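Local coordinates for ABC transporter periplasmic peptide-binding protein (Pseudoalteromonas, PDB 4QFL) that binds dipeptides, here Ala-Phe, and probably delivers them in the periplasm to an ABC transporter for uptake, at residues Gln59-Leu64 with Phe182-Ser187; His102-Phe107 with Pro212-Glu217. All coordinates share one frame; numbering follows the deposited sequence.

Contact 1. Residues Gln59-Leu64 with Phe182-Ser187; sequences QLYDRL and FAVVLS
Y61 meets V184 across this buried contact, with the tyrosine CB against the valine CB at 3.5 Å. The CG2 methyl of V184 sits over one face of the Y61 ring, offset toward the rim, as a CH-pi contact 4.0 Å from the ring centroid. L60 CB covers the opposite face, so the ring is held between two aliphatic groups. L186 CD2 approaches Y61 CE1 obliquely at 3.6 Å. Y61 OH is hydrogen-bonded to F42 O.

One direct hydrogen bond joins the backbones: V185 N gives to D62 O at 3.0 Å, nearly straight at 162°. Two waters flank it. One accepts from D62 N and donates to V185 O; the other accepts from L64 N and donates to A183 O.

Further out, D62 CB points away from 182-187. D62 OD1 is hydrogen-bonded to Y232 OH, and OD2 to T210 OG1 and W233 NE1. R63 NH1 bonds to A179 O, upstream of 182-187. In this family 5 solute-binding protein the contact joins the end of helix 50-60 to the loop between helices 174-178 and 188-196. One direct and two water-mediated links thus hold the backbones beside an apolar tyrosine contact.

Contact 2. Residues His102-Phe107 with Pro212-Glu217; sequences HTTAYF and PYIYKE
The H102 and I214 backbones approach to 6.5 Å between CA atoms, and water rather than direct hydrogen bonding links the loop 102-107 to the strand. T104 forms an ST turn, its OG1 accepting from Y106 N at 3.0 Å. The facing segment belongs to strand 213-219, which pairs antiparallel with strand 223-228 and carries a classic beta bulge at K216 and E217 opposite R225.

I214 is the main apolar partner. Its CG1 lies over one face of the H102 imidazole, 3.6 Å from the centroid and 16° off the ring normal, and the two side chains run past each other in opposite directions. Its CG2 meets the T104 methyl CG2 at 3.6 Å. H102 CE1 comes within 2.9 Å of Y213 O, a close C-H to O contact. H102 NE2 is hydrogen-bonded to G211 O, while ND1 shares a water with Y215 N. A second water accepts from A105 N and donates to Y215 O. Imidazole and loop backbone are thus both tied to the strand through water.

The side chains of Y106 and Y215 cross at about a right angle; the ring pair is oblique, planes at 67°. T104 OG1 lies over the centre of the Y106 ring. Y106 OH is hydrogen-bonded to P207 O. Y215 CD1 lies at the edge of the Y106 ring, near its plane, 3.1 Å from Y106 OH and 3.6 Å from Y106 CE2.

The centres of contacts 1 and 2 are about 14 Å apart, on the same side of the chain's centre. Their segments alternate in sequence: 59-64, 102-107, 182-187, then 212-217. The two contacts touch directly. Q59 O, near the end of helix 50-60, lies 2.8 Å from Y213 N, a probable hydrogen bond, and L60 O packs against H102 CE1. F42 and P207 serve both, since each touches or bonds side chains in the two contacts. Together they bring helix 50-60, strand 213-219 and two loops into one region. The R63 side chain is about 12 Å from the bound alanine, but F182 touches D436 of the alanine pocket, which places segment 182-187 a shell behind the site.

Contact 1. Residues Gln59-Leu64 with Phe182-Ser187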
ATOM      1  N   GLN A  59      -8.676 -11.408   4.468  1.00 15.58           N
ATOM      2  CA  GLN A  59      -9.110 -12.797   4.414  1.00 16.81           C
ATOM      3  C   GLN A  59      -8.818 -13.566   5.702  1.00 17.92           C
ATOM      4  O   GLN A  59      -9.674 -14.276   6.209  1.00 19.38           O
ATOM      5  CB  GLN A  59      -8.499 -13.506   3.209  1.00 17.93           C
ATOM      6  CG  GLN A  59      -9.157 -13.155   1.874  1.00 18.33           C
ATOM      7  CD  GLN A  59      -9.053 -11.688   1.522  1.00 17.22           C
ATOM      8  OE1 GLN A  59      -7.959 -11.164   1.301  1.00 18.28           O
ATOM      9  NE2 GLN A  59     -10.193 -11.014   1.464  1.00 15.83           N
ATOM     10  N   LEU A  60      -7.613 -13.422   6.236  1.00 16.98           N
ATOM     11  CA  LEU A  60      -7.222 -14.199   7.405  1.00 16.57           C
ATOM     12  C   LEU A  60      -7.427 -13.468   8.708  1.00 17.69           C
ATOM     13  O   LEU A  60      -7.432 -14.089   9.765  1.00 18.10           O
ATOM     14  CB  LEU A  60      -5.755 -14.605   7.309  1.00 16.87           C
ATOM     15  CG  LEU A  60      -5.361 -15.537   6.178  1.00 18.37           C
ATOM     16  CD1 LEU A  60      -3.860 -15.586   6.092  1.00 18.92           C
ATOM     17  CD2 LEU A  60      -5.929 -16.919   6.429  1.00 17.90           C
ATOM     18  N   TYR A  61      -7.569 -12.147   8.642  1.00 15.92           N
ATOM     19  CA  TYR A  61      -7.504 -11.314   9.845  1.00 18.03           C
ATOM     20  C   TYR A  61      -8.654 -10.315   9.998  1.00 17.97           C
ATOM     21  O   TYR A  61      -9.431 -10.107   9.074  1.00 17.76           O
ATOM     22  CB  TYR A  61      -6.196 -10.517   9.856  1.00 17.34           C
ATOM     23  CG  TYR A  61      -4.937 -11.342   9.877  1.00 18.20           C
ATOM     24  CD1 TYR A  61      -4.525 -11.986  11.039  1.00 17.16           C
ATOM     25  CD2 TYR A  61      -4.137 -11.459   8.737  1.00 19.06           C
ATOM     26  CE1 TYR A  61      -3.348 -12.742  11.065  1.00 19.25           C
ATOM     27  CE2 TYR A  61      -2.961 -12.213   8.753  1.00 18.38           C
ATOM     28  CZ  TYR A  61      -2.574 -12.847   9.922  1.00 16.93           C
ATOM     29  OH  TYR A  61      -1.420 -13.597   9.939  1.00 18.09           O
ATOM     30  N   ASP A  62      -8.740  -9.699  11.177  1.00 13.99           N
ATOM     31  CA  ASP A  62      -9.552  -8.504  11.381  1.00 19.37           C
ATOM     32  C   ASP A  62      -8.714  -7.456  12.088  1.00 18.26           C
ATOM     33  O   ASP A  62      -7.765  -7.790  12.787  1.00 17.25           O
ATOM     34  CB  ASP A  62     -10.776  -8.789  12.255  1.00 17.73           C
ATOM     35  CG  ASP A  62     -11.697  -9.842  11.668  1.00 18.09           C
ATOM     36  OD1 ASP A  62     -12.450  -9.518  10.730  1.00 18.95           O
ATOM     37  OD2 ASP A  62     -11.695 -10.982  12.178  1.00 20.10           O
ATOM     38  N   ARG A  63      -9.088  -6.192  11.916  1.00 20.18           N
ATOM     39  CA  ARG A  63      -8.470  -5.084  12.628  1.00 18.58           C
ATOM     40  C   ARG A  63      -9.352  -4.719  13.801  1.00 17.56           C
ATOM     41  O   ARG A  63     -10.430  -5.283  13.981  1.00 19.45           O
ATOM     42  CB  ARG A  63      -8.338  -3.865  11.717  1.00 17.50           C
ATOM     43  CG  ARG A  63      -7.436  -4.072  10.504  1.00 18.42           C
ATOM     44  CD  ARG A  63      -7.819  -3.112   9.364  1.00 17.51           C
ATOM     45  NE  ARG A  63      -9.111  -3.475   8.790  1.00 18.68           N
ATOM     46  CZ  ARG A  63      -9.715  -2.821   7.805  1.00 19.48           C
ATOM     47  NH1 ARG A  63      -9.143  -1.752   7.263  1.00 21.03           N
ATOM     48  NH2 ARG A  63     -10.894  -3.239   7.359  1.00 24.00           N
ATOM     49  N   LEU A  64      -8.887  -3.769  14.600  1.00 18.21           N
ATOM     50  CA  LEU A  64      -9.694  -3.188  15.655  1.00 19.84           C
ATOM     51  C   LEU A  64     -10.850  -2.389  15.061  1.00 17.99           C
ATOM     52  O   LEU A  64     -11.990  -2.472  15.510  1.00 20.03           O
ATOM     53  CB  LEU A  64      -8.823  -2.262  16.510  1.00 18.59           C
ATOM     54  CG  LEU A  64      -7.756  -2.990  17.323  1.00 19.14           C
ATOM     55  CD1 LEU A  64      -6.855  -1.993  18.033  1.00 20.73           C
ATOM     56  CD2 LEU A  64      -8.428  -3.925  18.309  1.00 18.19           C
ATOM     57  N   PHE A 182      -2.467  -3.094   7.653  1.00 17.11           N
ATOM     58  CA  PHE A 182      -1.263  -3.560   8.335  1.00 15.49           C
ATOM     59  C   PHE A 182      -1.535  -3.786   9.824  1.00 18.72           C
ATOM     60  O   PHE A 182      -0.781  -4.499  10.502  1.00 18.47           O
ATOM     61  CB  PHE A 182      -0.128  -2.549   8.148  1.00 17.91           C
ATOM     62  CG  PHE A 182      -0.014  -2.029   6.739  1.00 17.92           C
ATOM     63  CD1 PHE A 182       0.409  -2.860   5.713  1.00 17.55           C
ATOM     64  CD2 PHE A 182      -0.350  -0.718   6.435  1.00 16.27           C
ATOM     65  CE1 PHE A 182       0.495  -2.391   4.427  1.00 14.57           C
ATOM     66  CE2 PHE A 182      -0.255  -0.248   5.141  1.00 15.79           C
ATOM     67  CZ  PHE A 182       0.166  -1.080   4.147  1.00 14.19           C
ATOM     68  N   ALA A 183      -2.621  -3.191  10.320  1.00 17.05           N
ATOM     69  CA  ALA A 183      -2.907  -3.163  11.751  1.00 15.52           C
ATOM     70  C   ALA A 183      -3.782  -4.323  12.222  1.00 17.56           C
ATOM     71  O   ALA A 183      -4.665  -4.145  13.068  1.00 18.27           O
ATOM     72  CB  ALA A 183      -3.558  -1.838  12.109  1.00 16.94           C
ATOM     73  N   VAL A 184      -3.543  -5.516  11.690  1.00 16.27           N
ATOM     74  CA  VAL A 184      -4.401  -6.646  12.041  1.00 16.05           C
ATOM     75  C   VAL A 184      -4.066  -7.136  13.424  1.00 15.86           C
ATOM     76  O   VAL A 184      -2.994  -6.838  13.950  1.00 17.27           O
ATOM     77  CB  VAL A 184      -4.252  -7.812  11.074  1.00 15.00           C
ATOM     78  CG1 VAL A 184      -4.567  -7.365   9.648  1.00 16.70           C
ATOM     79  CG2 VAL A 184      -2.863  -8.414  11.171  1.00 15.24           C
ATOM     80  N   VAL A 185      -4.985  -7.895  14.005  1.00 15.58           N
ATOM     81  CA  VAL A 185      -4.777  -8.509  15.315  1.00 17.68           C
ATOM     82  C   VAL A 185      -4.247  -9.944  15.226  1.00 17.66           C
ATOM     83  O   VAL A 185      -4.839 -10.792  14.548  1.00 18.63           O
ATOM     84  CB  VAL A 185      -6.082  -8.524  16.123  1.00 16.64           C
ATOM     85  CG1 VAL A 185      -5.876  -9.255  17.438  1.00 18.36           C
ATOM     86  CG2 VAL A 185      -6.553  -7.104  16.363  1.00 18.67           C
ATOM     87  N   LEU A 186      -3.144 -10.210  15.924  1.00 17.01           N
ATOM     88  CA  LEU A 186      -2.511 -11.527  15.908  1.00 17.77           C
ATOM     89  C   LEU A 186      -2.808 -12.333  17.171  1.00 17.29           C
ATOM     90  O   LEU A 186      -3.345 -11.804  18.138  1.00 18.28           O
ATOM     91  CB  LEU A 186      -0.994 -11.387  15.744  1.00 20.18           C
ATOM     92  CG  LEU A 186      -0.526 -10.555  14.552  1.00 20.14           C
ATOM     93  CD1 LEU A 186       0.995 -10.459  14.532  1.00 21.08           C
ATOM     94  CD2 LEU A 186      -1.030 -11.192  13.298  1.00 18.71           C
ATOM     95  N   SER A 187      -2.444 -13.614  17.144  1.00 17.71           N
ATOM     96  CA  SER A 187      -2.648 -14.521  18.276  1.00 19.45           C
ATOM     97  C   SER A 187      -1.458 -14.597  19.230  1.00 20.00           C
ATOM     98  O   SER A 187      -0.390 -15.095  18.861  1.00 20.19           O
ATOM     99  CB  SER A 187      -2.938 -15.940  17.789  1.00 18.41           C
ATOM    100  OG  SER A 187      -2.903 -16.841  18.887  1.00 18.77           O
TER
HETATM  101  O   HOH W   1      -7.198 -11.348  13.113  1.00 18.63           O
HETATM  102  O   HOH W   2      -6.288  -2.436  14.348  1.00 16.57           O

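Contact 2. Residues His102-Phe107 with Pro212-Glu217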
ATOM      1  N   HIS A 102      -8.499 -18.906  14.805  1.00 20.66           N
ATOM      2  CA  HIS A 102      -8.538 -20.087  13.940  1.00 20.36           C
ATOM      3  C   HIS A 102      -8.057 -21.362  14.602  1.00 19.80           C
ATOM      4  O   HIS A 102      -7.083 -21.375  15.351  1.00 22.15           O
ATOM      5  CB  HIS A 102      -7.678 -19.876  12.693  1.00 18.97           C
ATOM      6  CG  HIS A 102      -8.156 -18.775  11.806  1.00 17.92           C
ATOM      7  ND1 HIS A 102      -7.319 -18.109  10.941  1.00 16.09           N
ATOM      8  CD2 HIS A 102      -9.381 -18.227  11.642  1.00 17.63           C
ATOM      9  CE1 HIS A 102      -8.005 -17.192  10.285  1.00 16.55           C
ATOM     10  NE2 HIS A 102      -9.259 -17.242  10.694  1.00 19.49           N
ATOM     11  N   THR A 103      -8.760 -22.442  14.318  1.00 21.30           N
ATOM     12  CA  THR A 103      -8.198 -23.753  14.504  1.00 24.28           C
ATOM     13  C   THR A 103      -7.590 -24.099  13.159  1.00 24.59           C
ATOM     14  O   THR A 103      -8.280 -24.116  12.139  1.00 24.27           O
ATOM     15  CB  THR A 103      -9.268 -24.780  14.883  1.00 25.07           C
ATOM     16  OG1 THR A 103      -9.791 -24.461  16.178  1.00 25.62           O
ATOM     17  CG2 THR A 103      -8.678 -26.184  14.903  1.00 24.65           C
ATOM     18  N   THR A 104      -6.287 -24.338  13.151  1.00 24.84           N
ATOM     19  CA  THR A 104      -5.603 -24.714  11.937  1.00 23.36           C
ATOM     20  C   THR A 104      -4.949 -26.050  12.201  1.00 24.67           C
ATOM     21  O   THR A 104      -5.057 -26.584  13.305  1.00 26.76           O
ATOM     22  CB  THR A 104      -4.484 -23.741  11.623  1.00 23.14           C
ATOM     23  OG1 THR A 104      -3.448 -23.917  12.595  1.00 23.54           O
ATOM     24  CG2 THR A 104      -5.000 -22.297  11.646  1.00 22.38           C
ATOM     25  N   ALA A 105      -4.253 -26.572  11.192  1.00 25.65           N
ATOM     26  CA  ALA A 105      -3.504 -27.822  11.319  1.00 26.74           C
ATOM     27  C   ALA A 105      -2.415 -27.725  12.384  1.00 25.10           C
ATOM     28  O   ALA A 105      -2.075 -28.716  13.003  1.00 28.01           O
ATOM     29  CB  ALA A 105      -2.894 -28.217   9.977  1.00 27.34           C
ATOM     30  N   TYR A 106      -1.885 -26.524  12.599  1.00 22.90           N
ATOM     31  CA  TYR A 106      -0.754 -26.330  13.489  1.00 22.62           C
ATOM     32  C   TYR A 106      -1.116 -25.642  14.815  1.00 21.31           C
ATOM     33  O   TYR A 106      -0.256 -25.476  15.679  1.00 21.27           O
ATOM     34  CB  TYR A 106       0.353 -25.565  12.747  1.00 19.75           C
ATOM     35  CG  TYR A 106      -0.191 -24.467  11.851  1.00 21.30           C
ATOM     36  CD1 TYR A 106      -0.395 -23.182  12.337  1.00 21.97           C
ATOM     37  CD2 TYR A 106      -0.524 -24.724  10.527  1.00 22.54           C
ATOM     38  CE1 TYR A 106      -0.910 -22.181  11.530  1.00 19.59           C
ATOM     39  CE2 TYR A 106      -1.037 -23.727   9.712  1.00 20.30           C
ATOM     40  CZ  TYR A 106      -1.225 -22.460  10.223  1.00 20.93           C
ATOM     41  OH  TYR A 106      -1.735 -21.470   9.423  1.00 21.83           O
ATOM     42  N   PHE A 107      -2.384 -25.260  14.991  1.00 22.52           N
ATOM     43  CA  PHE A 107      -2.807 -24.539  16.207  1.00 22.45           C
ATOM     44  C   PHE A 107      -4.284 -24.716  16.559  1.00 23.04           C
ATOM     45  O   PHE A 107      -5.147 -24.695  15.684  1.00 25.33           O
ATOM     46  CB  PHE A 107      -2.482 -23.043  16.088  1.00 21.50           C
ATOM     47  CG  PHE A 107      -2.947 -22.202  17.267  1.00 22.78           C
ATOM     48  CD1 PHE A 107      -2.216 -22.156  18.446  1.00 21.69           C
ATOM     49  CD2 PHE A 107      -4.094 -21.419  17.173  1.00 23.03           C
ATOM     50  CE1 PHE A 107      -2.627 -21.368  19.505  1.00 20.70           C
ATOM     51  CE2 PHE A 107      -4.508 -20.625  18.234  1.00 22.72           C
ATOM     52  CZ  PHE A 107      -3.774 -20.608  19.400  1.00 21.92           C
ATOM     53  N   PRO A 212     -12.261 -14.301   8.188  1.00 19.31           N
ATOM     54  CA  PRO A 212     -13.254 -15.169   7.528  1.00 16.98           C
ATOM     55  C   PRO A 212     -12.690 -16.440   6.890  1.00 18.54           C
ATOM     56  O   PRO A 212     -13.456 -17.365   6.646  1.00 19.29           O
ATOM     57  CB  PRO A 212     -13.854 -14.260   6.445  1.00 19.33           C
ATOM     58  CG  PRO A 212     -12.824 -13.223   6.200  1.00 17.85           C
ATOM     59  CD  PRO A 212     -12.168 -12.984   7.541  1.00 17.80           C
ATOM     60  N   TYR A 213     -11.390 -16.475   6.609  1.00 20.32           N
ATOM     61  CA  TYR A 213     -10.774 -17.663   6.027  1.00 18.89           C
ATOM     62  C   TYR A 213      -9.544 -18.071   6.807  1.00 18.89           C
ATOM     63  O   TYR A 213      -8.935 -17.260   7.495  1.00 19.16           O
ATOM     64  CB  TYR A 213     -10.426 -17.435   4.559  1.00 17.46           C
ATOM     65  CG  TYR A 213     -11.596 -16.926   3.757  1.00 19.80           C
ATOM     66  CD1 TYR A 213     -12.519 -17.810   3.193  1.00 22.21           C
ATOM     67  CD2 TYR A 213     -11.789 -15.563   3.570  1.00 18.59           C
ATOM     68  CE1 TYR A 213     -13.604 -17.347   2.454  1.00 22.08           C
ATOM     69  CE2 TYR A 213     -12.871 -15.089   2.835  1.00 22.19           C
ATOM     70  CZ  TYR A 213     -13.776 -15.990   2.282  1.00 20.54           C
ATOM     71  OH  TYR A 213     -14.847 -15.522   1.548  1.00 25.70           O
ATOM     72  N   ILE A 214      -9.182 -19.342   6.688  1.00 20.89           N
ATOM     73  CA  ILE A 214      -8.107 -19.929   7.467  1.00 17.42           C
ATOM     74  C   ILE A 214      -7.044 -20.437   6.527  1.00 19.49           C
ATOM     75  O   ILE A 214      -7.348 -20.889   5.427  1.00 21.98           O
ATOM     76  CB  ILE A 214      -8.622 -21.114   8.305  1.00 20.86           C
ATOM     77  CG1 ILE A 214      -9.818 -20.675   9.146  1.00 20.87           C
ATOM     78  CG2 ILE A 214      -7.518 -21.687   9.176  1.00 22.19           C
ATOM     79  CD1 ILE A 214     -10.398 -21.781   9.987  1.00 21.35           C
ATOM     80  N   TYR A 215      -5.794 -20.364   6.956  1.00 20.44           N
ATOM     81  CA  TYR A 215      -4.678 -20.865   6.158  1.00 21.95           C
ATOM     82  C   TYR A 215      -4.716 -22.388   5.999  1.00 23.20           C
ATOM     83  O   TYR A 215      -4.850 -23.124   6.985  1.00 22.67           O
ATOM     84  CB  TYR A 215      -3.355 -20.437   6.791  1.00 18.39           C
ATOM     85  CG  TYR A 215      -2.125 -21.005   6.130  1.00 19.34           C
ATOM     86  CD1 TYR A 215      -1.682 -22.288   6.435  1.00 21.44           C
ATOM     87  CD2 TYR A 215      -1.391 -20.253   5.222  1.00 19.31           C
ATOM     88  CE1 TYR A 215      -0.550 -22.810   5.844  1.00 22.74           C
ATOM     89  CE2 TYR A 215      -0.255 -20.767   4.623  1.00 21.65           C
ATOM     90  CZ  TYR A 215       0.160 -22.048   4.945  1.00 21.72           C
ATOM     91  OH  TYR A 215       1.285 -22.571   4.361  1.00 24.85           O
ATOM     92  N   LYS A 216      -4.599 -22.851   4.756  1.00 23.18           N
ATOM     93  CA  LYS A 216      -4.503 -24.284   4.464  1.00 22.69           C
ATOM     94  C   LYS A 216      -3.147 -24.657   3.846  1.00 23.19           C
ATOM     95  O   LYS A 216      -2.443 -25.527   4.357  1.00 24.97           O
ATOM     96  CB  LYS A 216      -5.651 -24.721   3.549  1.00 23.22           C
ATOM     97  CG  LYS A 216      -5.647 -26.190   3.186  1.00 29.32           C
ATOM     98  CD  LYS A 216      -5.886 -27.068   4.401  1.00 27.51           C
ATOM     99  CE  LYS A 216      -5.667 -28.552   4.077  1.00 34.11           C
ATOM    100  NZ  LYS A 216      -6.618 -29.069   3.047  1.00 34.51           N
ATOM    101  N   GLU A 217      -2.765 -23.972   2.770  1.00 23.67           N
ATOM    102  CA  GLU A 217      -1.649 -24.414   1.949  1.00 24.76           C
ATOM    103  C   GLU A 217      -0.995 -23.275   1.167  1.00 22.48           C
ATOM    104  O   GLU A 217      -1.642 -22.299   0.806  1.00 20.10           O
ATOM    105  CB  GLU A 217      -2.170 -25.476   0.976  1.00 28.28           C
ATOM    106  CG  GLU A 217      -1.126 -26.186   0.141  1.00 30.76           C
ATOM    107  CD  GLU A 217      -1.762 -27.112  -0.880  1.00 35.09           C
ATOM    108  OE1 GLU A 217      -2.914 -27.539  -0.653  1.00 41.37           O
ATOM    109  OE2 GLU A 217      -1.121 -27.404  -1.912  1.00 41.25           O
TER
HETATM  110  O   HOH W   3      -5.022 -19.119   9.138  1.00 19.00           O
HETATM  111  O   HOH W   4      -3.856 -25.486   8.398  1.00 27.14           O